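Local structure of lipopolysaccharide biosynthesis protein wbpB (Thermus thermophilus, 3O9Z) at residues K152-Y158 with Y246-D252; I184-F189 with W225-I229. The protein is an NAD-binding dehydrogenase of the Gfo/Idh/MocA family that probably acts in the biosynthesis of 2,3-diacetamido-2,3-dideoxy-D-mannuronic acid. All coordinates share one frame; numbering follows the deposited sequence.

Contact 1 of 2, residues K152-Y158 with Y246-D252; sequences KDVVLTY and YRSIAVD. With AKG (2-oxoglutaric acid), chain F.
Tyr158 and Arg247 are a non-hydrogen-bonded pair on adjacent antiparallel strands and share one carboxylate of 2-oxoglutarate. Arg247 CG makes a CH-pi contact over the Tyr158 ring, 4.0 Å from its centroid. The arginine chain runs extended from CG to NE, carrying the guanidinium past the ring to the ligand. Tyr158 OH donates to AKG O4 at 2.6 Å. Arg247 NE reaches the same oxygen at 2.9 Å, and Arg247 NH2 meets AKG O3 at 3.0 Å. With an alanine for Arg247, the carboxylate would probably lose the guanidinium bonds to O3 and O4, and the Tyr158 ring the CG that covers one face.

Val155 with Ala250 and Thr157 with Ser248 are hydrogen-bonded pairs, each joined by two backbone bonds. Packing is tight on the face that holds Val154, Leu156 and Ile249. Leu156 CD2 touches Ile249 CB at 3.7 Å, and Val154 CG1 meets Ile249 CG1. The Val155 and Thr157 face is wetter: one water donates to Val155 O and Ser248 OG and bonds Thr157 OG1. Ser248 OG also bonds Glu255, and Thr157 OG1 bonds His308. At the exposed end, Asp252 OD1 accepts from Asp153 N (3.0 Å) and Asp252 OD2 forms a salt bridge with Lys152 NZ (3.6 Å).

Strands 152-160 and 245-251 are neighbours in a mixed sheet. Strand 221-228 flanks the first and 254-257, the chain's outermost there, the second. Helices 136-146 and 186-196 cover the Leu156 face.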
loop_
_atom_site.group_PDB
_atom_site.type_symbol
_atom_site.label_atom_id
_atom_site.label_comp_id
_atom_site.label_asym_id
_atom_site.label_seq_id
_atom_site.Cartn_x
_atom_site.Cartn_y
_atom_site.Cartn_z
ATOM N N LYS A 152 -8.204 42.337 -22.696
ATOM C CA LYS A 152 -7.154 42.861 -21.836
ATOM C C LYS A 152 -5.853 42.076 -22.030
ATOM O O LYS A 152 -5.875 40.927 -22.485
ATOM C CB LYS A 152 -7.586 42.766 -20.377
ATOM C CG LYS A 152 -8.748 43.772 -20.010
ATOM C CD LYS A 152 -8.671 45.091 -20.775
ATOM C CE LYS A 152 -9.888 45.973 -20.483
ATOM N NZ LYS A 152 -9.814 47.331 -21.122
ATOM N N ASP A 153 -4.723 42.705 -21.757
ATOM C CA ASP A 153 -3.436 42.014 -21.765
ATOM C C ASP A 153 -3.098 41.687 -20.330
ATOM O O ASP A 153 -3.173 42.524 -19.435
ATOM C CB ASP A 153 -2.374 42.930 -22.372
ATOM C CG ASP A 153 -2.537 43.000 -23.874
ATOM O OD1 ASP A 153 -2.343 41.958 -24.537
ATOM O OD2 ASP A 153 -3.005 44.049 -24.370
ATOM N N VAL A 154 -2.781 40.415 -20.097
ATOM C CA VAL A 154 -2.720 39.879 -18.728
ATOM C C VAL A 154 -1.414 39.114 -18.562
ATOM O O VAL A 154 -0.997 38.385 -19.474
ATOM C CB VAL A 154 -3.873 38.879 -18.518
ATOM C CG1 VAL A 154 -3.743 38.250 -17.099
ATOM C CG2 VAL A 154 -5.234 39.553 -18.651
ATOM N N VAL A 155 -0.776 39.282 -17.411
ATOM C CA VAL A 155 0.368 38.454 -17.054
ATOM C C VAL A 155 -0.041 37.697 -15.800
ATOM O O VAL A 155 -0.396 38.302 -14.781
ATOM C CB VAL A 155 1.616 39.304 -16.770
ATOM C CG1 VAL A 155 2.742 38.413 -16.288
ATOM C CG2 VAL A 155 2.038 40.043 -18.040
ATOM N N LEU A 156 -0.013 36.372 -15.866
ATOM C CA LEU A 156 -0.422 35.520 -14.732
ATOM C C LEU A 156 0.840 34.812 -14.286
ATOM O O LEU A 156 1.520 34.154 -15.088
ATOM C CB LEU A 156 -1.381 34.430 -15.256
ATOM C CG LEU A 156 -2.188 33.651 -14.228
ATOM C CD1 LEU A 156 -1.328 32.746 -13.359
ATOM C CD2 LEU A 156 -3.110 34.569 -13.390
ATOM N N THR A 157 1.198 34.988 -13.008
ATOM C CA THR A 157 2.377 34.336 -12.446
ATOM C C THR A 157 1.952 33.562 -11.213
ATOM O O THR A 157 1.235 34.090 -10.353
ATOM C CB THR A 157 3.384 35.415 -12.003
ATOM O OG1 THR A 157 3.652 36.271 -13.120
ATOM C CG2 THR A 157 4.715 34.763 -11.587
ATOM N N TYR A 158 2.267 32.270 -11.190
ATOM C CA TYR A 158 1.696 31.376 -10.182
ATOM C C TYR A 158 2.822 30.493 -9.668
ATOM O O TYR A 158 3.203 29.505 -10.320
ATOM C CB TYR A 158 0.567 30.534 -10.824
ATOM C CG TYR A 158 -0.401 29.965 -9.818
ATOM C CD1 TYR A 158 -0.078 28.846 -9.041
ATOM C CD2 TYR A 158 -1.621 30.592 -9.596
ATOM C CE1 TYR A 158 -1.010 28.332 -8.123
ATOM C CE2 TYR A 158 -2.532 30.120 -8.665
ATOM C CZ TYR A 158 -2.231 28.991 -7.942
ATOM O OH TYR A 158 -3.117 28.492 -7.004
ATOM N N TYR A 246 3.744 33.073 -4.621
ATOM C CA TYR A 246 3.482 34.318 -5.323
ATOM C C TYR A 246 2.431 33.999 -6.375
ATOM O O TYR A 246 2.719 33.308 -7.350
ATOM C CB TYR A 246 4.763 34.863 -5.959
ATOM C CG TYR A 246 4.538 36.144 -6.743
ATOM C CD1 TYR A 246 4.125 37.303 -6.084
ATOM C CD2 TYR A 246 4.719 36.192 -8.117
ATOM C CE1 TYR A 246 3.889 38.477 -6.792
ATOM C CE2 TYR A 246 4.511 37.375 -8.836
ATOM C CZ TYR A 246 4.097 38.503 -8.155
ATOM O OH TYR A 246 3.867 39.658 -8.876
ATOM N N ARG A 247 1.217 34.499 -6.163
ATOM C CA ARG A 247 0.081 34.216 -7.030
ATOM C C ARG A 247 -0.519 35.521 -7.483
ATOM O O ARG A 247 -1.158 36.226 -6.690
ATOM C CB ARG A 247 -0.978 33.343 -6.344
ATOM C CG ARG A 247 -0.476 31.994 -5.811
ATOM C CD ARG A 247 -1.657 31.307 -5.094
ATOM N NE ARG A 247 -1.286 30.100 -4.360
ATOM C CZ ARG A 247 -1.014 30.065 -3.058
ATOM N NH1 ARG A 247 -0.946 31.213 -2.370
ATOM N NH2 ARG A 247 -0.787 28.902 -2.451
ATOM N N SER A 248 -0.245 35.872 -8.736
ATOM C CA SER A 248 -0.446 37.245 -9.207
ATOM C C SER A 248 -1.172 37.233 -10.547
ATOM O O SER A 248 -0.813 36.481 -11.465
ATOM C CB SER A 248 0.910 37.935 -9.396
ATOM O OG SER A 248 0.795 39.072 -10.234
ATOM N N ILE A 249 -2.209 38.058 -10.661
ATOM C CA ILE A 249 -2.809 38.370 -11.967
ATOM C C ILE A 249 -2.639 39.862 -12.220
ATOM O O ILE A 249 -3.091 40.717 -11.427
ATOM C CB ILE A 249 -4.250 37.867 -12.122
ATOM C CG1 ILE A 249 -4.765 38.185 -13.534
ATOM C CG2 ILE A 249 -5.181 38.447 -11.052
ATOM C CD1 ILE A 249 -6.073 37.462 -13.864
ATOM N N ALA A 250 -1.955 40.202 -13.310
ATOM C CA ALA A 250 -1.730 41.622 -13.653
ATOM C C ALA A 250 -2.484 41.952 -14.929
ATOM O O ALA A 250 -2.228 41.358 -15.979
ATOM C CB ALA A 250 -0.233 41.921 -13.813
ATOM N N VAL A 251 -3.464 42.851 -14.838
ATOM C CA VAL A 251 -4.355 43.110 -15.963
ATOM C C VAL A 251 -4.109 44.549 -16.420
ATOM O O VAL A 251 -4.275 45.501 -15.651
ATOM C CB VAL A 251 -5.837 42.977 -15.566
ATOM C CG1 VAL A 251 -6.735 43.329 -16.741
ATOM C CG2 VAL A 251 -6.125 41.557 -15.035
ATOM N N ASP A 252 -3.674 44.686 -17.668
ATOM C CA ASP A 252 -3.338 45.988 -18.238
ATOM C C ASP A 252 -2.398 46.744 -17.285
ATOM O O ASP A 252 -2.595 47.941 -17.056
ATOM C CB ASP A 252 -4.627 46.797 -18.452
ATOM C CG ASP A 252 -5.421 46.364 -19.680
ATOM O OD1 ASP A 252 -5.067 45.367 -20.356
ATOM O OD2 ASP A 252 -6.423 47.062 -19.974
HETATM C C1 AKG F . -2.720 21.742 -4.670
HETATM O O1 AKG F . -1.631 21.666 -4.043
HETATM O O2 AKG F . -3.243 20.748 -5.187
HETATM C C2 AKG F . -3.497 22.961 -4.734
HETATM O O5 AKG F . -4.557 22.954 -5.356
HETATM C C3 AKG F . -3.001 24.222 -4.078
HETATM C C4 AKG F . -2.258 25.035 -5.137
HETATM C C5 AKG F . -1.547 26.252 -4.581
HETATM O O3 AKG F . -0.853 26.137 -3.553
HETATM O O4 AKG F . -1.670 27.338 -5.152
HETATM O O HOH W 1 1.613 38.477 -12.799
#

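Contact 2 of 2, residues I184-F189 with W225-I229; sequences IGIHFF and WFLSI. With AKG (2-oxoglutaric acid), chain F; NAD (nicotinamide-adenine-dinucleotide), chain E.
Phe188 and Trp225 both hold CG between the backbone N and the carbonyl carbon, with chi1 76° and 58°, and these turns bring their rings together. Phe188 CZ comes to 3.7 Å from Trp225 CE3, with the two planes oblique. Phe189 instead has CG anti to the carbonyl carbon. Its edge points at the indole face, with CZ 3.8 Å from Trp225 CZ2. The planes stand at 83°, a T-shaped pair. The three rings form a buried aromatic cluster, and Phe188 CE2 also lies over a face of the Phe189 ring.

The contact sets the start of helix 186-196 against strand 221-228 in the C-terminal alpha/beta domain of this oxidoreductase family. Leu227 fills the middle of it. Its CB meets the edge of Phe188 at CE1, 3.8 Å away, and its CD1 touches Ile184 CG2 at 3.7 Å. Leu227 CD2 lies against the backbone of Gly185, where a side chain would be crowded by Leu227 and Phe189. Ile184 CG1 packs more distantly on Ile229 CG2.

The same segment, 184-189, also lines the 2-oxoglutarate and NAD pockets. His187 NE2 donates to the keto oxygen AKG O5 at 2.8 Å, which meets the imidazole edge near its plane. The nicotinamide amide of NAD lies beside the same ring, and Ile184 CD1 approaches AKG O1 at 3.7 Å.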
loop_
_atom_site.group_PDB
_atom_site.type_symbol
_atom_site.label_atom_id
_atom_site.label_comp_id
_atom_site.label_asym_id
_atom_site.label_seq_id
_atom_site.Cartn_x
_atom_site.Cartn_y
_atom_site.Cartn_z
ATOM N N ILE A 184 -1.654 21.774 -10.410
ATOM C CA ILE A 184 -1.570 23.078 -9.784
ATOM C C ILE A 184 -2.232 24.106 -10.701
ATOM O O ILE A 184 -3.005 24.914 -10.241
ATOM C CB ILE A 184 -0.112 23.444 -9.529
ATOM C CG1 ILE A 184 0.584 22.359 -8.699
ATOM C CG2 ILE A 184 -0.053 24.797 -8.798
ATOM C CD1 ILE A 184 0.043 22.126 -7.285
ATOM N N GLY A 185 -1.944 24.045 -11.986
ATOM C CA GLY A 185 -2.410 25.092 -12.920
ATOM C C GLY A 185 -3.898 25.212 -13.094
ATOM O O GLY A 185 -4.370 26.306 -13.445
ATOM N N ILE A 186 -4.667 24.174 -12.754
ATOM C CA ILE A 186 -6.110 24.288 -13.010
ATOM C C ILE A 186 -6.714 25.493 -12.313
ATOM O O ILE A 186 -7.684 26.093 -12.804
ATOM C CB ILE A 186 -6.830 22.992 -12.610
ATOM C CG1 ILE A 186 -8.263 23.001 -13.187
ATOM C CG2 ILE A 186 -6.851 22.750 -11.082
ATOM C CD1 ILE A 186 -8.258 22.669 -14.647
ATOM N N HIS A 187 -6.193 25.880 -11.148
ATOM C CA HIS A 187 -6.691 27.038 -10.437
ATOM C C HIS A 187 -6.671 28.255 -11.343
ATOM O O HIS A 187 -7.670 28.977 -11.400
ATOM C CB HIS A 187 -5.825 27.318 -9.204
ATOM C CG HIS A 187 -6.136 26.462 -8.016
ATOM N ND1 HIS A 187 -7.319 26.552 -7.311
ATOM C CD2 HIS A 187 -5.380 25.532 -7.385
ATOM C CE1 HIS A 187 -7.280 25.709 -6.292
ATOM N NE2 HIS A 187 -6.129 25.060 -6.331
ATOM N N PHE A 188 -5.530 28.518 -11.945
ATOM C CA PHE A 188 -5.460 29.733 -12.749
ATOM C C PHE A 188 -6.057 29.566 -14.143
ATOM O O PHE A 188 -6.585 30.573 -14.652
ATOM C CB PHE A 188 -4.070 30.400 -12.733
ATOM C CG PHE A 188 -3.024 29.730 -13.578
ATOM C CD1 PHE A 188 -2.061 28.939 -12.992
ATOM C CD2 PHE A 188 -2.974 29.950 -14.953
ATOM C CE1 PHE A 188 -1.095 28.324 -13.746
ATOM C CE2 PHE A 188 -2.005 29.334 -15.708
ATOM C CZ PHE A 188 -1.078 28.519 -15.090
ATOM N N PHE A 189 -5.985 28.383 -14.764
ATOM C CA PHE A 189 -6.682 28.201 -16.048
ATOM C C PHE A 189 -8.168 28.468 -15.803
ATOM O O PHE A 189 -8.854 29.098 -16.636
ATOM C CB PHE A 189 -6.364 26.877 -16.751
ATOM C CG PHE A 189 -4.940 26.800 -17.210
ATOM C CD1 PHE A 189 -4.445 27.675 -18.173
ATOM C CD2 PHE A 189 -4.086 25.855 -16.680
ATOM C CE1 PHE A 189 -3.121 27.603 -18.560
ATOM C CE2 PHE A 189 -2.782 25.764 -17.105
ATOM C CZ PHE A 189 -2.276 26.660 -18.008
ATOM N N TRP A 225 1.536 33.351 -19.235
ATOM C CA TRP A 225 1.452 32.674 -17.940
ATOM C C TRP A 225 2.721 31.923 -17.588
ATOM O O TRP A 225 3.441 31.452 -18.456
ATOM C CB TRP A 225 0.200 31.787 -17.856
ATOM C CG TRP A 225 0.104 30.711 -18.927
ATOM C CD1 TRP A 225 -0.557 30.800 -20.141
ATOM C CD2 TRP A 225 0.663 29.407 -18.875
ATOM N NE1 TRP A 225 -0.443 29.610 -20.834
ATOM C CE2 TRP A 225 0.288 28.739 -20.063
ATOM C CE3 TRP A 225 1.382 28.702 -17.894
ATOM C CZ2 TRP A 225 0.654 27.429 -20.356
ATOM C CZ3 TRP A 225 1.741 27.392 -18.205
ATOM C CH2 TRP A 225 1.393 26.770 -19.414
ATOM N N PHE A 226 2.982 31.828 -16.284
ATOM C CA PHE A 226 4.118 31.118 -15.746
ATOM C C PHE A 226 3.667 30.430 -14.479
ATOM O O PHE A 226 3.047 31.081 -13.624
ATOM C CB PHE A 226 5.251 32.111 -15.457
ATOM C CG PHE A 226 6.485 31.468 -14.893
ATOM C CD1 PHE A 226 7.532 31.142 -15.739
ATOM C CD2 PHE A 226 6.584 31.200 -13.530
ATOM C CE1 PHE A 226 8.681 30.556 -15.240
ATOM C CE2 PHE A 226 7.743 30.600 -13.014
ATOM C CZ PHE A 226 8.780 30.242 -13.889
ATOM N N LEU A 227 3.967 29.138 -14.407
ATOM C CA LEU A 227 3.598 28.286 -13.268
ATOM C C LEU A 227 4.865 27.581 -12.746
ATOM O O LEU A 227 5.585 26.953 -13.534
ATOM C CB LEU A 227 2.595 27.250 -13.815
ATOM C CG LEU A 227 2.346 26.085 -12.858
ATOM C CD1 LEU A 227 1.711 26.510 -11.536
ATOM C CD2 LEU A 227 1.461 25.078 -13.642
ATOM N N SER A 228 5.110 27.630 -11.436
ATOM C CA SER A 228 6.194 26.823 -10.910
ATOM C C SER A 228 5.912 26.399 -9.477
ATOM O O SER A 228 5.194 27.085 -8.720
ATOM C CB SER A 228 7.515 27.587 -10.929
ATOM O OG SER A 228 8.620 26.767 -10.508
ATOM N N ILE A 229 6.471 25.242 -9.153
ATOM C CA ILE A 229 6.522 24.754 -7.774
ATOM C C ILE A 229 7.910 24.897 -7.172
ATOM O O ILE A 229 8.172 24.355 -6.084
ATOM C CB ILE A 229 5.964 23.313 -7.617
ATOM C CG1 ILE A 229 6.698 22.415 -8.602
ATOM C CG2 ILE A 229 4.437 23.325 -7.857
ATOM C CD1 ILE A 229 6.474 20.881 -8.405
HETATM C C1 AKG F . -2.720 21.742 -4.670
HETATM O O1 AKG F . -1.631 21.666 -4.043
HETATM O O2 AKG F . -3.243 20.748 -5.187
HETATM C C2 AKG F . -3.497 22.961 -4.734
HETATM O O5 AKG F . -4.557 22.954 -5.356
HETATM C C3 AKG F . -3.001 24.222 -4.078
HETATM C C4 AKG F . -2.258 25.035 -5.137
HETATM C C5 AKG F . -1.547 26.252 -4.581
HETATM O O3 AKG F . -0.853 26.137 -3.553
HETATM O O4 AKG F . -1.670 27.338 -5.152
HETATM P PA NAD E . -2.813 13.678 -0.379
HETATM O O1A NAD E . -2.371 14.377 0.852
HETATM O O2A NAD E . -1.872 12.778 -1.194
HETATM O O5B NAD E . -4.055 12.862 0.156
HETATM C C5B NAD E . -4.651 12.015 -0.787
HETATM C C4B NAD E . -5.518 10.984 -0.023
HETATM O O4B NAD E . -6.313 10.194 -0.945
HETATM C C3B NAD E . -4.572 9.969 0.678
HETATM O O3B NAD E . -4.839 9.893 2.093
HETATM C C2B NAD E . -4.804 8.642 -0.066
HETATM O O2B NAD E . -4.649 7.464 0.739
HETATM C C1B NAD E . -6.304 8.858 -0.426
HETATM N N9A NAD E . -6.720 7.922 -1.503
HETATM C C8A NAD E . -6.054 7.203 -2.448
HETATM N N7A NAD E . -6.899 6.457 -3.157
HETATM C C5A NAD E . -8.148 6.619 -2.612
HETATM C C6A NAD E . -9.463 6.085 -2.890
HETATM N N6A NAD E . -9.631 5.147 -3.872
HETATM N N1A NAD E . -10.403 6.581 -2.094
HETATM C C2A NAD E . -10.328 7.474 -1.116
HETATM N N3A NAD E . -9.098 7.969 -0.818
HETATM C C4A NAD E . -8.072 7.564 -1.575
HETATM O O3 NAD E . -3.398 14.765 -1.396
HETATM P PN NAD E . -4.154 16.113 -1.165
HETATM O O1N NAD E . -3.153 17.261 -1.288
HETATM O O2N NAD E . -5.015 16.026 0.064
HETATM O O5D NAD E . -5.007 16.276 -2.506
HETATM C C5D NAD E . -6.260 15.644 -2.449
HETATM C C4D NAD E . -7.111 16.293 -3.556
HETATM O O4D NAD E . -7.352 17.645 -3.106
HETATM C C3D NAD E . -6.469 16.370 -4.949
HETATM O O3D NAD E . -7.576 16.316 -5.905
HETATM C C2D NAD E . -5.923 17.807 -4.952
HETATM O O2D NAD E . -5.868 18.362 -6.257
HETATM C C1D NAD E . -6.874 18.612 -4.058
HETATM N N1N NAD E . -6.234 19.763 -3.422
HETATM C C2N NAD E . -6.822 20.939 -3.474
HETATM C C3N NAD E . -6.326 22.091 -2.898
HETATM C C7N NAD E . -7.093 23.329 -3.127
HETATM O O7N NAD E . -8.312 23.310 -3.402
HETATM N N7N NAD E . -6.412 24.442 -2.884
HETATM C C4N NAD E . -5.122 21.981 -2.189
HETATM C C5N NAD E . -4.569 20.704 -2.077
HETATM C C6N NAD E . -5.131 19.582 -2.680
#

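How the contacts relate
From the N terminus, the chain first passes through the NAD-binding Rossmann domain. It then enters 152-158, the first side of contact 1. Segment 184-189 follows and meets 225-229 after 35 intervening residues, closing contact 2. Contact 1 closes last, when 246-252 returns to pair with 152-158, so the shorter loop lies wholly within the longer one and the two do not cross. They share one sheet, because strands 152-160 and 221-228 are neighbours in it. Tyr158 N and O probably bond to Phe226 O and Ser228 N, and Leu156 packs on Phe188. Both contacts reach 2-oxoglutarate, contact 1 at one carboxylate and contact 2 at the keto end.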